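Local coordinates for conserved protein MTH689 (Methanothermobacter thermautotrophicus, PDB 2WNY), which is of unknown function but, as a DUF54 member encoded in the exosome superoperon, probably binds RNA, at residues G57-R61 and R62-R66. The protein carries 1 engineered substitution. Sequence-based numbering, arbitrary orientation.
Sequences GRLDR and RRALR
L65, in the first turn of helix 62-76, lays its side chain back over the backbone from L59 to R61, where strand 51-59 turns through D60 and R61 into the helix. Its CB sits 3.6 Å from R61 O, and CG closes on that same oxygen at 3.4 Å. There the branches part: CD1 lies over the D60 carbonyl, while CD2 reaches the L59 carbonyl oxygen. L65 CD2 also meets L59 CD2 at 4.0 Å. A chi1 of -70° puts CG beside the backbone N of L65, and this N donates to R61 O at 3.0 Å, so the side chain is folded back beside the bonded oxygen. That bond meets the acceptor nearly head-on, with a C=O...N angle of 165°, and is an i to i+4 bond at the helix start, from the N-cap residue R61. L59 turns its own CG anti to the backbone N (chi1 170°), which carries both its methyls to A64; CD1 comes to 3.6 Å from A64 CB. Alanine suits this place because its single methyl fits against the forked end of the leucine. The chain of R61 bends at chi3, bringing its guanidinium back to L59 CD1, which lies 3.2 Å above one face, offset toward the rim; the exposed arginine may thus partly cover a buried leucine. L65 also touches I8 and I11 of strand 8-17, next to strand 51-59 in the antiparallel sheet. A serine in place of L65 would probably strip L59 CD2 of one of its two neighbours, and leave the D60 carbonyl and I8 and I11 without the leucine methyls. The chemistry is thus divided: backbone bonding at the helix N-terminus, apolar packing between L59 of the sheet and L65 of the helix, and exposed arginines around them.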
# COMPACT_ATOMS: atom_id res chain seq x y z
N GLY A 57 0.01 6.54 7.79
CA GLY A 57 0.42 7.76 7.12
C GLY A 57 -0.44 7.97 5.90
O GLY A 57 -1.12 7.04 5.42
N ARG A 58 -0.46 9.22 5.45
CA ARG A 58 -1.00 9.58 4.15
C ARG A 58 0.11 10.35 3.47
O ARG A 58 0.60 11.39 3.96
CB ARG A 58 -2.29 10.40 4.28
CG ARG A 58 -3.09 10.49 2.97
CD ARG A 58 -4.23 11.47 3.14
NE ARG A 58 -4.55 12.20 1.91
CZ ARG A 58 -3.73 13.04 1.26
NH1 ARG A 58 -2.49 13.25 1.68
NH2 ARG A 58 -4.16 13.65 0.16
N LEU A 59 0.55 9.78 2.35
CA LEU A 59 1.68 10.28 1.62
C LEU A 59 1.17 10.92 0.33
O LEU A 59 0.41 10.30 -0.41
CB LEU A 59 2.57 9.08 1.29
CG LEU A 59 3.71 9.35 0.31
CD1 LEU A 59 4.92 9.87 1.08
CD2 LEU A 59 4.05 8.07 -0.46
N ASP A 60 1.57 12.17 0.07
CA ASP A 60 1.28 12.79 -1.21
C ASP A 60 2.51 13.49 -1.83
O ASP A 60 2.38 14.18 -2.84
CB ASP A 60 0.06 13.73 -1.10
CG ASP A 60 0.39 15.07 -0.42
OD1 ASP A 60 1.39 15.15 0.33
OD2 ASP A 60 -0.37 16.03 -0.64
N ARG A 61 3.69 13.30 -1.23
CA ARG A 61 4.94 13.88 -1.77
C ARG A 61 5.19 13.31 -3.16
O ARG A 61 5.25 12.09 -3.31
CB ARG A 61 6.16 13.58 -0.89
CG ARG A 61 6.16 14.25 0.47
CD ARG A 61 7.48 14.02 1.23
NE ARG A 61 7.83 12.61 1.47
CZ ARG A 61 7.32 11.84 2.44
NH1 ARG A 61 6.40 12.30 3.28
NH2 ARG A 61 7.74 10.59 2.56
N ARG A 62 5.37 14.18 -4.14
CA ARG A 62 5.61 13.80 -5.53
C ARG A 62 6.75 12.77 -5.71
O ARG A 62 6.58 11.78 -6.41
CB ARG A 62 5.91 15.05 -6.35
CG ARG A 62 6.43 14.74 -7.73
CD ARG A 62 6.71 15.96 -8.54
NE ARG A 62 6.89 15.58 -9.93
CZ ARG A 62 8.07 15.46 -10.53
NH1 ARG A 62 9.19 15.72 -9.87
NH2 ARG A 62 8.12 15.08 -11.79
N ARG A 63 7.90 13.02 -5.08
CA ARG A 63 9.05 12.12 -5.20
C ARG A 63 8.76 10.71 -4.70
O ARG A 63 9.10 9.73 -5.36
CB ARG A 63 10.31 12.73 -4.54
CG ARG A 63 10.72 14.06 -5.22
CD ARG A 63 12.21 14.37 -5.11
NE ARG A 63 12.59 14.78 -3.76
CZ ARG A 63 12.88 16.03 -3.41
NH1 ARG A 63 12.83 17.02 -4.29
NH2 ARG A 63 13.22 16.30 -2.15
N ALA A 64 8.10 10.59 -3.55
CA ALA A 64 7.73 9.27 -3.05
C ALA A 64 6.66 8.58 -3.91
O ALA A 64 6.73 7.36 -4.13
CB ALA A 64 7.28 9.36 -1.60
N LEU A 65 5.67 9.35 -4.39
CA LEU A 65 4.60 8.76 -5.18
C LEU A 65 5.14 8.23 -6.49
O LEU A 65 4.72 7.18 -6.97
CB LEU A 65 3.48 9.77 -5.47
CG LEU A 65 2.60 10.19 -4.28
CD1 LEU A 65 1.61 11.26 -4.73
CD2 LEU A 65 1.89 9.00 -3.71
N ARG A 66 6.09 8.96 -7.07
CA ARG A 66 6.60 8.56 -8.36
C ARG A 66 7.50 7.35 -8.23
O ARG A 66 7.44 6.44 -9.06
CB ARG A 66 7.26 9.75 -9.08
CG ARG A 66 6.21 10.80 -9.52
CD ARG A 66 6.84 11.94 -10.30
NE ARG A 66 7.03 11.61 -11.72
CZ ARG A 66 8.21 11.58 -12.33
NH1 ARG A 66 9.32 11.86 -11.67
NH2 ARG A 66 8.27 11.28 -13.62